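PDB 3HIU: uncharacterized protein from Xanthomonas campestris pv. campestris, which is of unknown function but folds as a ferritin-like four-helix bundle of the DUF892 family, with a sodium ion bound between its helices in the crystal. Local coordinates for residues D13-E18 with G55-L60; E18-T23 with Y101-L106; S30-E33 with E37-R40; K39-Q44 with A141-E146. One frame throughout, in Å; residues are numbered along the deposited sequence.

In the fold
All four contacts belong to one four-helix bundle, and helix 36-62 takes part in three of them. Interaction 1 packs it against helix 2-28, interaction 4 against helix 124-159, and interaction 3 folds the connecting loop back onto its first turn. Interaction 2 instead joins helix 2-28 to helix 94-120, its centre about 4 Å from that of the chain. The touching residues of 3 and 4 are mostly buried, although 3 sits at the bundle's end, its centre about 17 Å from the chain's; 1 and 2 run from buried aliphatic side chains to partly exposed aromatic rings and an exposed glutamate. Chemistry shifts accordingly: tyrosine beside a glutamine amide in 1, a phenylalanine edge meeting a carboxylate in 2, isoleucine on leucine and lysine in 3, arginine on tryptophan in 4.

Interaction 1. Residues D13-E18 with G55-L60; sequences DAYAME and GVQRCL
Tyr15 and Val56 meet where two neighbouring helices of the ferritin-like four-helix bundle run nearly antiparallel; the axes of segments 13-18 and 55-60 approach to 9.5 Å at 156°. Helix 2-28 supplies Tyr15 and helix 36-62 supplies Val56, Gln57 and Leu60.

The tight part is close to the backbones. Tyr15 CB rests 3.8 Å from Val56 CG1, and that methyl lies at the edge of the tyrosine ring, near its plane. Leu60 CD1 approaches the same Tyr15 CB at 4.2 Å. Val56 reaches in with CG1 anti to its backbone N (chi1 177°), while on helix 124-159 Ile133 also touches its side chain; this is the buried flank of the contact.

Toward the outer end the packing changes character. With chi1 at -180°, the Tyr15 ring is carried alongside Gln57, and the two side chains point the same way, ring and amide planes turned 63° apart. Gln57 CB comes within 3.6 Å of Tyr15 CE1, approaching the ring obliquely. Both residues are partly exposed, and Ile67 of the following loop touches both, so the outer side is covered in part by that loop. The Gln57 amide has its clear polar partner within its own helix: NE2 is hydrogen-bonded to the carboxylate of Glu61. This bond ties down the nitrogen end of the amide, leaving its oxygen on the tyrosine side, where Gln57 OE1 stands 3.4 Å from Tyr15 OH.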
loop_
_atom_site.group_PDB
_atom_site.type_symbol
_atom_site.label_atom_id
_atom_site.label_comp_id
_atom_site.label_asym_id
_atom_site.label_seq_id
_atom_site.Cartn_x
_atom_site.Cartn_y
_atom_site.Cartn_z
ATOM N N ASP B 13 -2.804 12.936 10.964
ATOM C CA ASP B 13 -1.989 12.009 10.173
ATOM C C ASP B 13 -2.437 12.075 8.718
ATOM O O ASP B 13 -1.634 12.287 7.814
ATOM C CB ASP B 13 -2.127 10.564 10.686
ATOM C CG ASP B 13 -1.421 10.329 12.016
ATOM O OD1 ASP B 13 -0.514 11.106 12.368
ATOM O OD2 ASP B 13 -1.767 9.356 12.713
ATOM N N ALA B 14 -3.738 11.901 8.510
ATOM C CA ALA B 14 -4.330 11.886 7.174
ATOM C C ALA B 14 -4.117 13.194 6.427
ATOM O O ALA B 14 -3.799 13.190 5.240
ATOM C CB ALA B 14 -5.823 11.568 7.252
ATOM N N TYR B 15 -4.310 14.315 7.115
ATOM C CA TYR B 15 -4.129 15.611 6.486
ATOM C C TYR B 15 -2.748 15.658 5.852
ATOM O O TYR B 15 -2.571 16.170 4.749
ATOM C CB TYR B 15 -4.274 16.736 7.509
ATOM C CG TYR B 15 -4.096 18.110 6.901
ATOM C CD1 TYR B 15 -5.179 18.799 6.375
ATOM C CD2 TYR B 15 -2.843 18.709 6.833
ATOM C CE1 TYR B 15 -5.026 20.052 5.808
ATOM C CE2 TYR B 15 -2.680 19.965 6.268
ATOM C CZ TYR B 15 -3.778 20.630 5.758
ATOM O OH TYR B 15 -3.635 21.877 5.195
ATOM N N ALA B 16 -1.772 15.108 6.566
ATOM C CA ALA B 16 -0.387 15.129 6.137
ATOM C C ALA B 16 -0.165 14.057 5.086
ATOM O O ALA B 16 0.642 14.211 4.177
ATOM C CB ALA B 16 0.517 14.902 7.324
HETATM N N MSE B 17 -0.890 12.960 5.224
HETATM C CA MSE B 17 -0.844 11.889 4.250
HETATM C C MSE B 17 -1.369 12.387 2.894
HETATM O O MSE B 17 -0.826 12.053 1.838
HETATM C CB MSE B 17 -1.672 10.721 4.778
HETATM C CG MSE B 17 -1.555 9.449 3.998
HETATM SE SE MSE B 17 -2.942 8.230 4.614
HETATM C CE MSE B 17 -2.574 8.319 6.528
ATOM N N GLU B 18 -2.422 13.194 2.933
ATOM C CA GLU B 18 -3.025 13.749 1.725
ATOM C C GLU B 18 -2.125 14.768 1.062
ATOM O O GLU B 18 -2.208 14.986 -0.145
ATOM C CB GLU B 18 -4.368 14.412 2.043
ATOM C CG GLU B 18 -5.433 13.454 2.525
ATOM C CD GLU B 18 -5.771 12.413 1.491
ATOM O OE1 GLU B 18 -5.364 12.572 0.319
ATOM O OE2 GLU B 18 -6.453 11.431 1.848
ATOM N N GLY B 55 -11.064 18.949 3.285
ATOM C CA GLY B 55 -12.185 18.393 4.018
ATOM C C GLY B 55 -11.711 17.932 5.380
ATOM O O GLY B 55 -12.382 18.120 6.393
ATOM N N VAL B 56 -10.535 17.323 5.403
ATOM C CA VAL B 56 -9.950 16.903 6.648
ATOM C C VAL B 56 -9.748 18.127 7.535
ATOM O O VAL B 56 -10.022 18.089 8.740
ATOM C CB VAL B 56 -8.607 16.179 6.413
ATOM C CG1 VAL B 56 -7.968 15.821 7.728
ATOM C CG2 VAL B 56 -8.816 14.933 5.596
ATOM N N GLN B 57 -9.291 19.227 6.942
ATOM C CA GLN B 57 -8.941 20.412 7.737
ATOM C C GLN B 57 -10.169 21.052 8.351
ATOM O O GLN B 57 -10.112 21.562 9.471
ATOM C CB GLN B 57 -8.198 21.458 6.914
ATOM C CG GLN B 57 -8.383 22.858 7.463
ATOM C CD GLN B 57 -7.303 23.813 7.022
ATOM O OE1 GLN B 57 -6.431 23.460 6.230
ATOM N NE2 GLN B 57 -7.349 25.034 7.540
ATOM N N ARG B 58 -11.272 21.040 7.611
ATOM C CA ARG B 58 -12.543 21.459 8.168
ATOM C C ARG B 58 -12.879 20.621 9.403
ATOM O O ARG B 58 -13.486 21.118 10.363
ATOM C CB ARG B 58 -13.644 21.344 7.124
ATOM C CG ARG B 58 -13.468 22.304 5.968
ATOM C CD ARG B 58 -14.814 22.709 5.379
ATOM N NE ARG B 58 -15.741 21.580 5.328
ATOM C CZ ARG B 58 -15.984 20.846 4.243
ATOM N NH1 ARG B 58 -16.844 19.837 4.302
ATOM N NH2 ARG B 58 -15.372 21.124 3.097
ATOM N N CYS B 59 -12.468 19.355 9.377
ATOM C CA CYS B 59 -12.687 18.450 10.501
ATOM C C CYS B 59 -11.730 18.730 11.659
ATOM O O CYS B 59 -12.061 18.502 12.821
ATOM C CB CYS B 59 -12.557 16.993 10.050
ATOM S SG CYS B 59 -13.928 16.383 9.037
ATOM N N LEU B 60 -10.542 19.227 11.342
ATOM C CA LEU B 60 -9.582 19.594 12.379
ATOM C C LEU B 60 -9.939 20.951 12.995
ATOM O O LEU B 60 -9.734 21.180 14.189
ATOM C CB LEU B 60 -8.151 19.602 11.825
ATOM C CG LEU B 60 -7.401 18.263 11.789
ATOM C CD1 LEU B 60 -6.148 18.348 10.907
ATOM C CD2 LEU B 60 -7.051 17.792 13.207
#

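Interaction 2. Residues E18-T23 with Y101-L106; sequences EKEAET and YAFEHL
Phe103 of helix 94-120 reaches across to Glu20 and Ala21 of helix 2-28 in the ferritin-like four-helix bundle, and its ring makes the whole contact between the two segments. The side chain leaves the backbone with CB directed at the other helix. A chi1 of -161° sets CG anti to the backbone N and carries the ring outward over the gap, where the nearest CA atoms, those of Ala21 and Phe103, are still 7.7 Å apart.

Along one side of the ring, CD1 is 4.0 Å from Ala21 CB, and the next atom out, CE1, closes to 3.4 Å from that methyl, which approaches the ring obliquely. On the other side CE2 meets the carboxylate of Glu20, whose OE1 is 3.2 Å away. Phe103 CZ, at the far end, is also 3.2 Å from Glu20 OE1. That oxygen lies at the ring edge near its plane, where the C-H groups carry slight positive charge, and the carboxylate is turned 75° to the ring. Glu20 is exposed and poorly ordered, so this half of the contact is less certain than the buried alanine half.

The Ala21 side chain is about 4 Å from the bound sodium ion. Met17 and Met24 of helix 2-28 also touch Phe103. On another side of helix 94-120, His105 stacks on His105 of the second subunit, and Tyr101 meets that same histidine, so the helix joins the intrachain bundle to the dimer interface.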
loop_
_atom_site.group_PDB
_atom_site.type_symbol
_atom_site.label_atom_id
_atom_site.label_comp_id
_atom_site.label_asym_id
_atom_site.label_seq_id
_atom_site.Cartn_x
_atom_site.Cartn_y
_atom_site.Cartn_z
ATOM N N GLU B 18 -2.422 13.194 2.933
ATOM C CA GLU B 18 -3.025 13.749 1.725
ATOM C C GLU B 18 -2.125 14.768 1.062
ATOM O O GLU B 18 -2.208 14.986 -0.145
ATOM C CB GLU B 18 -4.368 14.412 2.043
ATOM C CG GLU B 18 -5.433 13.454 2.525
ATOM C CD GLU B 18 -5.771 12.413 1.491
ATOM O OE1 GLU B 18 -5.364 12.572 0.319
ATOM O OE2 GLU B 18 -6.453 11.431 1.848
ATOM N N LYS B 19 -1.278 15.409 1.809
ATOM C CA LYS B 19 -0.333 16.372 1.252
ATOM C C LYS B 19 0.824 15.633 0.571
ATOM O O LYS B 19 1.330 16.072 -0.464
ATOM C CB LYS B 19 0.186 17.317 2.342
ATOM C CG LYS B 19 -0.910 18.087 3.093
ATOM C CD LYS B 19 -1.474 19.221 2.248
ATOM C CE LYS B 19 -2.909 19.550 2.623
ATOM N NZ LYS B 19 -3.534 20.477 1.631
ATOM N N GLU B 20 1.227 14.505 1.155
ATOM C CA GLU B 20 2.243 13.637 0.566
ATOM C C GLU B 20 1.691 12.943 -0.676
ATOM O O GLU B 20 2.397 12.753 -1.672
ATOM C CB GLU B 20 2.707 12.594 1.586
ATOM C CG GLU B 20 3.527 11.458 0.988
ATOM C CD GLU B 20 3.711 10.289 1.944
ATOM O OE1 GLU B 20 2.905 10.151 2.896
ATOM O OE2 GLU B 20 4.663 9.502 1.736
ATOM N N ALA B 21 0.423 12.556 -0.610
ATOM C CA ALA B 21 -0.233 11.959 -1.758
ATOM C C ALA B 21 -0.275 12.985 -2.885
ATOM O O ALA B 21 0.096 12.685 -4.023
ATOM C CB ALA B 21 -1.650 11.485 -1.395
ATOM N N GLU B 22 -0.708 14.203 -2.556
ATOM C CA GLU B 22 -0.868 15.263 -3.556
ATOM C C GLU B 22 0.435 15.607 -4.276
ATOM O O GLU B 22 0.431 15.907 -5.475
ATOM C CB GLU B 22 -1.478 16.519 -2.934
ATOM C CG GLU B 22 -1.356 17.746 -3.819
ATOM C CD GLU B 22 -1.802 19.017 -3.122
ATOM O OE1 GLU B 22 -2.713 18.938 -2.266
ATOM O OE2 GLU B 22 -1.240 20.092 -3.435
ATOM N N THR B 23 1.548 15.553 -3.552
ATOM C CA THR B 23 2.846 15.804 -4.167
ATOM C C THR B 23 3.391 14.587 -4.927
ATOM O O THR B 23 4.040 14.741 -5.966
ATOM C CB THR B 23 3.871 16.301 -3.140
ATOM O OG1 THR B 23 3.533 17.639 -2.753
ATOM C CG2 THR B 23 5.276 16.289 -3.737
ATOM N N TYR B 101 -0.619 2.408 -6.161
ATOM C CA TYR B 101 -1.643 1.476 -5.709
ATOM C C TYR B 101 -1.519 1.163 -4.204
ATOM O O TYR B 101 -2.529 1.109 -3.495
ATOM C CB TYR B 101 -1.556 0.206 -6.562
ATOM C CG TYR B 101 -2.491 -0.917 -6.172
ATOM C CD1 TYR B 101 -3.829 -0.920 -6.584
ATOM C CD2 TYR B 101 -2.028 -1.997 -5.419
ATOM C CE1 TYR B 101 -4.679 -1.963 -6.240
ATOM C CE2 TYR B 101 -2.871 -3.040 -5.069
ATOM C CZ TYR B 101 -4.194 -3.021 -5.478
ATOM O OH TYR B 101 -5.027 -4.064 -5.122
ATOM N N ALA B 102 -0.283 0.981 -3.728
ATOM C CA ALA B 102 -0.003 0.692 -2.318
ATOM C C ALA B 102 -0.341 1.864 -1.404
ATOM O O ALA B 102 -0.874 1.666 -0.321
ATOM C CB ALA B 102 1.451 0.284 -2.129
ATOM N N PHE B 103 -0.023 3.083 -1.835
ATOM C CA PHE B 103 -0.381 4.258 -1.049
ATOM C C PHE B 103 -1.895 4.427 -0.988
ATOM O O PHE B 103 -2.430 4.806 0.049
ATOM C CB PHE B 103 0.284 5.530 -1.590
ATOM C CG PHE B 103 0.337 6.674 -0.584
ATOM C CD1 PHE B 103 -0.618 7.688 -0.604
ATOM C CD2 PHE B 103 1.349 6.733 0.381
ATOM C CE1 PHE B 103 -0.566 8.740 0.321
ATOM C CE2 PHE B 103 1.411 7.782 1.301
ATOM C CZ PHE B 103 0.452 8.783 1.269
ATOM N N GLU B 104 -2.584 4.139 -2.092
ATOM C CA GLU B 104 -4.049 4.235 -2.138
ATOM C C GLU B 104 -4.671 3.201 -1.201
ATOM O O GLU B 104 -5.839 3.317 -0.813
ATOM C CB GLU B 104 -4.585 4.028 -3.561
ATOM C CG GLU B 104 -4.225 5.127 -4.571
ATOM C CD GLU B 104 -4.834 6.481 -4.228
ATOM O OE1 GLU B 104 -5.573 6.580 -3.229
ATOM O OE2 GLU B 104 -4.569 7.452 -4.965
ATOM N N HIS B 105 -3.893 2.180 -0.849
ATOM C CA HIS B 105 -4.347 1.225 0.153
ATOM C C HIS B 105 -3.930 1.621 1.576
ATOM O O HIS B 105 -4.647 1.358 2.536
ATOM C CB HIS B 105 -3.936 -0.200 -0.227
ATOM C CG HIS B 105 -4.920 -0.866 -1.136
ATOM N ND1 HIS B 105 -4.802 -0.848 -2.514
ATOM C CD2 HIS B 105 -6.070 -1.538 -0.869
ATOM C CE1 HIS B 105 -5.825 -1.491 -3.049
ATOM N NE2 HIS B 105 -6.604 -1.921 -2.076
ATOM N N LEU B 106 -2.780 2.275 1.705
ATOM C CA LEU B 106 -2.446 2.932 2.952
ATOM C C LEU B 106 -3.596 3.855 3.301
ATOM O O LEU B 106 -4.109 3.834 4.409
ATOM C CB LEU B 106 -1.159 3.746 2.804
ATOM C CG LEU B 106 -0.590 4.327 4.102
ATOM C CD1 LEU B 106 -0.518 3.248 5.166
ATOM C CD2 LEU B 106 0.791 4.943 3.868
#

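Interaction 3. Residues S30-E33 with E37-R40. With EDO (1,2-ethanediol), chain K; EDO (1,2-ethanediol), chain P; EDO (1,2-ethanediol), chain N.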
loop_
_atom_site.group_PDB
_atom_site.type_symbol
_atom_site.label_atom_id
_atom_site.label_comp_id
_atom_site.label_asym_id
_atom_site.label_seq_id
_atom_site.Cartn_x
_atom_site.Cartn_y
_atom_site.Cartn_z
ATOM N N SER B 30 3.936 14.071 -13.923
ATOM C CA SER B 30 4.985 14.720 -14.717
ATOM C C SER B 30 5.845 13.773 -15.570
ATOM O O SER B 30 6.433 14.197 -16.569
ATOM C CB SER B 30 5.890 15.569 -13.818
ATOM O OG SER B 30 5.289 16.818 -13.534
ATOM N N ARG B 31 5.915 12.502 -15.184
ATOM C CA ARG B 31 6.813 11.552 -15.839
ATOM C C ARG B 31 6.156 10.751 -16.950
ATOM O O ARG B 31 6.831 10.005 -17.647
ATOM C CB ARG B 31 7.379 10.573 -14.814
ATOM C CG ARG B 31 8.243 11.199 -13.740
ATOM C CD ARG B 31 8.525 10.181 -12.649
ATOM N NE ARG B 31 9.781 10.434 -11.951
ATOM C CZ ARG B 31 10.974 10.081 -12.418
ATOM N NH1 ARG B 31 11.078 9.470 -13.591
ATOM N NH2 ARG B 31 12.069 10.347 -11.718
ATOM N N ILE B 32 4.841 10.891 -17.106
ATOM C CA ILE B 32 4.095 10.062 -18.055
ATOM C C ILE B 32 4.109 10.596 -19.487
ATOM O O ILE B 32 3.625 11.700 -19.758
ATOM C CB ILE B 32 2.641 9.862 -17.625
ATOM C CG1 ILE B 32 2.571 9.077 -16.309
ATOM C CG2 ILE B 32 1.864 9.152 -18.730
ATOM C CD1 ILE B 32 1.164 9.005 -15.687
ATOM N N GLU B 33 4.648 9.790 -20.399
ATOM C CA GLU B 33 4.738 10.168 -21.795
ATOM C C GLU B 33 3.847 9.291 -22.635
ATOM O O GLU B 33 3.444 9.682 -23.719
ATOM C CB GLU B 33 6.164 9.990 -22.295
ATOM C CG GLU B 33 7.235 10.414 -21.318
ATOM C CD GLU B 33 8.634 10.029 -21.784
ATOM O OE1 GLU B 33 8.924 8.815 -21.894
ATOM O OE2 GLU B 33 9.443 10.946 -22.037
ATOM N N GLU B 37 -4.335 7.975 -20.574
ATOM C CA GLU B 37 -5.390 7.632 -19.641
ATOM C C GLU B 37 -4.817 7.737 -18.239
ATOM O O GLU B 37 -5.327 8.476 -17.401
ATOM C CB GLU B 37 -5.896 6.217 -19.898
ATOM C CG GLU B 37 -7.406 6.102 -20.001
ATOM C CD GLU B 37 -7.940 6.679 -21.302
ATOM O OE1 GLU B 37 -8.297 5.888 -22.202
ATOM O OE2 GLU B 37 -7.989 7.922 -21.431
ATOM N N LEU B 38 -3.743 6.996 -17.998
ATOM C CA LEU B 38 -3.058 7.016 -16.715
ATOM C C LEU B 38 -2.924 8.451 -16.258
ATOM O O LEU B 38 -3.538 8.863 -15.273
ATOM C CB LEU B 38 -1.668 6.411 -16.862
ATOM C CG LEU B 38 -1.117 5.471 -15.805
ATOM C CD1 LEU B 38 0.385 5.443 -15.956
ATOM C CD2 LEU B 38 -1.530 5.872 -14.383
ATOM N N LYS B 39 -2.118 9.203 -16.999
ATOM C CA LYS B 39 -1.804 10.591 -16.690
ATOM C C LYS B 39 -3.066 11.410 -16.444
ATOM O O LYS B 39 -3.166 12.146 -15.452
ATOM C CB LYS B 39 -0.981 11.201 -17.834
ATOM C CG LYS B 39 -0.695 12.686 -17.714
ATOM C CD LYS B 39 0.047 13.177 -18.945
ATOM C CE LYS B 39 0.907 14.389 -18.627
ATOM N NZ LYS B 39 1.798 14.735 -19.768
ATOM N N ARG B 40 -4.024 11.282 -17.357
ATOM C CA ARG B 40 -5.313 11.945 -17.235
ATOM C C ARG B 40 -5.927 11.635 -15.861
ATOM O O ARG B 40 -6.502 12.514 -15.211
ATOM C CB ARG B 40 -6.255 11.467 -18.349
ATOM C CG ARG B 40 -7.471 12.354 -18.590
ATOM C CD ARG B 40 -8.753 11.543 -18.863
ATOM N NE ARG B 40 -8.735 10.811 -20.130
ATOM C CZ ARG B 40 -9.831 10.414 -20.771
ATOM N NH1 ARG B 40 -11.029 10.694 -20.268
ATOM N NH2 ARG B 40 -9.735 9.753 -21.918
HETATM C C1 EDO K . -2.982 3.624 -19.455
HETATM O O1 EDO K . -3.814 4.126 -18.417
HETATM C C2 EDO K . -3.392 4.293 -20.762
HETATM O O2 EDO K . -3.152 5.695 -20.661
HETATM C C1 EDO P . 7.014 5.495 -19.862
HETATM O O1 EDO P . 6.862 4.099 -19.581
HETATM C C2 EDO P . 6.133 6.334 -18.949
HETATM O O2 EDO P . 5.618 7.424 -19.714
HETATM C C1 EDO N . -1.593 16.057 -19.743
HETATM O O1 EDO N . -2.995 16.274 -19.535
HETATM C C2 EDO N . -1.216 16.299 -21.194
HETATM O O2 EDO N . -0.231 15.330 -21.534
#
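Ile32 extends CG1 anti to its own carbonyl carbon (chi1 -64°) and continues almost straight to CD1 (chi2 171°), which drives the tip of the side chain onto the first turn of helix 36-62. Its other branch, CG2, runs beside the carbonyl carbon. Both branches bear on Lys39: CD1 reaches Lys39 CA at 3.5 Å, while CG2 lies 3.6 Å from Lys39 CB. Ile32 CD1 also meets Leu38 CD1 at 3.7 Å, and Leu38 in turn packs on Trp143 and Leu144 of helix 124-159.

Lys39 passes Ile32 in the opposite direction. Its extended chain, begun with CG anti to the backbone N (chi1 174°), carries NZ out to an ethanediol molecule, where it is hydrogen-bonded to O2 at 2.8 Å. A second ethanediol accepts a nearly straight bond from the backbone of the loop, Glu33 N to its O2 at 2.6 Å.

This turn closes one end of the ferritin-like bundle between helices 2-28 and 36-62. Its hold across the two segments is purely apolar: the isoleucine and leucine are buried, while Arg40 pairs with Glu37, Arg31 with Glu92, and Lys39 with ethanediol probably from the crystallisation liquor.

Interaction 4. Residues K39-Q44 with A141-E146; sequences KRRIEQ and AEWLIE. With EDO (1,2-ethanediol), chain N.
Helices 36-62 and 124-159 of the bundle are joined here by an arginine lying on a tryptophan. Arg41 CG sits over one face of the Trp143 indole in a CH-pi contact, 3.3 Å from the centroid of the five-membered ring and only 8° off its normal. Arg41 CB spreads the contact to the six-membered ring, 3.8 Å from Trp143 CZ2.

The chain of Arg41 bends sharply at chi2 (-13°), close to eclipsed, an unusual value, so that the methylene rather than the charged group lies on the indole. The guanidinium stands 88° to the ring, with Trp143 CD1 at its edge. Its charge is answered along its own helix, where NH1 forms a salt bridge with Glu48; the ion pair from NH2 to Glu139 is long and weak.

In this ferritin-like bundle the second layer of the contact is aliphatic: Ile42 CD1 and Leu144 CD2 are 4.3 Å apart, both brought near by the ends of their side chains. Trp143 is stacked on His147 of its own helix and also touches Glu37 and Leu38. On another side of helix 36-62, an ethanediol links Lys39 to Glu43, its O1 donating to Glu43 OE1 at 2.8 Å.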
loop_
_atom_site.group_PDB
_atom_site.type_symbol
_atom_site.label_atom_id
_atom_site.label_comp_id
_atom_site.label_asym_id
_atom_site.label_seq_id
_atom_site.Cartn_x
_atom_site.Cartn_y
_atom_site.Cartn_z
ATOM N N LYS B 39 -2.118 9.203 -16.999
ATOM C CA LYS B 39 -1.804 10.591 -16.690
ATOM C C LYS B 39 -3.066 11.410 -16.444
ATOM O O LYS B 39 -3.166 12.146 -15.452
ATOM C CB LYS B 39 -0.981 11.201 -17.834
ATOM C CG LYS B 39 -0.695 12.686 -17.714
ATOM C CD LYS B 39 0.047 13.177 -18.945
ATOM C CE LYS B 39 0.907 14.389 -18.627
ATOM N NZ LYS B 39 1.798 14.735 -19.768
ATOM N N ARG B 40 -4.024 11.282 -17.357
ATOM C CA ARG B 40 -5.313 11.945 -17.235
ATOM C C ARG B 40 -5.927 11.635 -15.861
ATOM O O ARG B 40 -6.502 12.514 -15.211
ATOM C CB ARG B 40 -6.255 11.467 -18.349
ATOM C CG ARG B 40 -7.471 12.354 -18.590
ATOM C CD ARG B 40 -8.753 11.543 -18.863
ATOM N NE ARG B 40 -8.735 10.811 -20.130
ATOM C CZ ARG B 40 -9.831 10.414 -20.771
ATOM N NH1 ARG B 40 -11.029 10.694 -20.268
ATOM N NH2 ARG B 40 -9.735 9.753 -21.918
ATOM N N ARG B 41 -5.799 10.384 -15.419
ATOM C CA ARG B 41 -6.413 9.958 -14.165
ATOM C C ARG B 41 -5.741 10.610 -12.949
ATOM O O ARG B 41 -6.396 11.190 -12.087
ATOM C CB ARG B 41 -6.387 8.429 -14.034
ATOM C CG ARG B 41 -7.565 7.878 -13.227
ATOM C CD ARG B 41 -8.287 9.009 -12.498
ATOM N NE ARG B 41 -9.126 8.566 -11.386
ATOM C CZ ARG B 41 -9.504 9.354 -10.381
ATOM N NH1 ARG B 41 -9.117 10.621 -10.340
ATOM N NH2 ARG B 41 -10.265 8.874 -9.412
ATOM N N ILE B 42 -4.426 10.509 -12.886
ATOM C CA ILE B 42 -3.696 11.054 -11.762
ATOM C C ILE B 42 -3.969 12.554 -11.593
ATOM O O ILE B 42 -4.149 13.036 -10.471
ATOM C CB ILE B 42 -2.208 10.776 -11.920
ATOM C CG1 ILE B 42 -1.983 9.271 -12.021
ATOM C CG2 ILE B 42 -1.438 11.350 -10.755
ATOM C CD1 ILE B 42 -2.259 8.547 -10.724
ATOM N N GLU B 43 -4.018 13.283 -12.707
ATOM C CA GLU B 43 -4.307 14.728 -12.685
ATOM C C GLU B 43 -5.627 15.023 -11.968
ATOM O O GLU B 43 -5.704 15.905 -11.112
ATOM C CB GLU B 43 -4.324 15.310 -14.113
ATOM C CG GLU B 43 -2.943 15.682 -14.665
ATOM C CD GLU B 43 -2.879 15.802 -16.202
ATOM O OE1 GLU B 43 -3.931 15.892 -16.883
ATOM O OE2 GLU B 43 -1.748 15.809 -16.732
ATOM N N GLN B 44 -6.657 14.262 -12.324
ATOM C CA GLN B 44 -7.969 14.364 -11.698
ATOM C C GLN B 44 -7.914 14.060 -10.209
ATOM O O GLN B 44 -8.691 14.618 -9.430
ATOM C CB GLN B 44 -8.938 13.399 -12.375
ATOM C CG GLN B 44 -10.294 13.281 -11.699
ATOM C CD GLN B 44 -11.163 12.226 -12.358
ATOM O OE1 GLN B 44 -10.794 11.661 -13.391
ATOM N NE2 GLN B 44 -12.320 11.951 -11.764
ATOM N N ALA B 141 -7.764 3.342 -6.496
ATOM C CA ALA B 141 -6.966 2.133 -6.388
ATOM C C ALA B 141 -7.431 1.132 -7.432
ATOM O O ALA B 141 -6.616 0.466 -8.092
ATOM C CB ALA B 141 -7.100 1.546 -4.982
ATOM N N GLU B 142 -8.754 1.033 -7.577
ATOM C CA GLU B 142 -9.353 0.184 -8.596
ATOM C C GLU B 142 -8.934 0.596 -9.999
ATOM O O GLU B 142 -8.716 -0.248 -10.864
ATOM C CB GLU B 142 -10.872 0.219 -8.496
ATOM C CG GLU B 142 -11.455 -0.849 -7.607
ATOM C CD GLU B 142 -12.932 -1.053 -7.857
ATOM O OE1 GLU B 142 -13.642 -1.477 -6.918
ATOM O OE2 GLU B 142 -13.386 -0.787 -8.994
ATOM N N TRP B 143 -8.822 1.898 -10.229
ATOM C CA TRP B 143 -8.448 2.369 -11.552
ATOM C C TRP B 143 -7.067 1.861 -11.959
ATOM O O TRP B 143 -6.859 1.442 -13.093
ATOM C CB TRP B 143 -8.497 3.896 -11.629
ATOM C CG TRP B 143 -8.474 4.405 -13.049
ATOM C CD1 TRP B 143 -9.550 4.818 -13.791
ATOM C CD2 TRP B 143 -7.323 4.538 -13.906
ATOM N NE1 TRP B 143 -9.138 5.207 -15.046
ATOM C CE2 TRP B 143 -7.781 5.046 -15.141
ATOM C CE3 TRP B 143 -5.958 4.285 -13.741
ATOM C CZ2 TRP B 143 -6.914 5.300 -16.209
ATOM C CZ3 TRP B 143 -5.102 4.542 -14.801
ATOM C CH2 TRP B 143 -5.586 5.042 -16.018
ATOM N N LEU B 144 -6.129 1.892 -11.024
ATOM C CA LEU B 144 -4.746 1.552 -11.332
ATOM C C LEU B 144 -4.517 0.057 -11.561
ATOM O O LEU B 144 -3.784 -0.327 -12.476
ATOM C CB LEU B 144 -3.818 2.036 -10.210
ATOM C CG LEU B 144 -3.773 3.515 -9.839
ATOM C CD1 LEU B 144 -3.125 3.614 -8.482
ATOM C CD2 LEU B 144 -2.984 4.279 -10.874
ATOM N N ILE B 145 -5.133 -0.779 -10.722
ATOM C CA ILE B 145 -4.847 -2.220 -10.730
ATOM C C ILE B 145 -5.567 -2.941 -11.868
ATOM O O ILE B 145 -5.262 -4.095 -12.194
ATOM C CB ILE B 145 -5.216 -2.898 -9.392
ATOM C CG1 ILE B 145 -4.320 -4.124 -9.127
ATOM C CG2 ILE B 145 -6.695 -3.286 -9.381
ATOM C CD1 ILE B 145 -2.874 -3.793 -8.744
ATOM N N GLU B 146 -6.534 -2.256 -12.460
ATOM C CA GLU B 146 -7.183 -2.773 -13.648
ATOM C C GLU B 146 -6.372 -2.375 -14.883
ATOM O O GLU B 146 -5.983 -3.229 -15.674
ATOM C CB GLU B 146 -8.636 -2.302 -13.709
ATOM C CG GLU B 146 -9.460 -2.838 -12.539
ATOM C CD GLU B 146 -10.927 -2.458 -12.607
ATOM O OE1 GLU B 146 -11.581 -2.420 -11.541
ATOM O OE2 GLU B 146 -11.426 -2.197 -13.724
HETATM C C1 EDO N . -1.593 16.057 -19.743
HETATM O O1 EDO N . -2.995 16.274 -19.535
HETATM C C2 EDO N . -1.216 16.299 -21.194
HETATM O O2 EDO N . -0.231 15.330 -21.534
#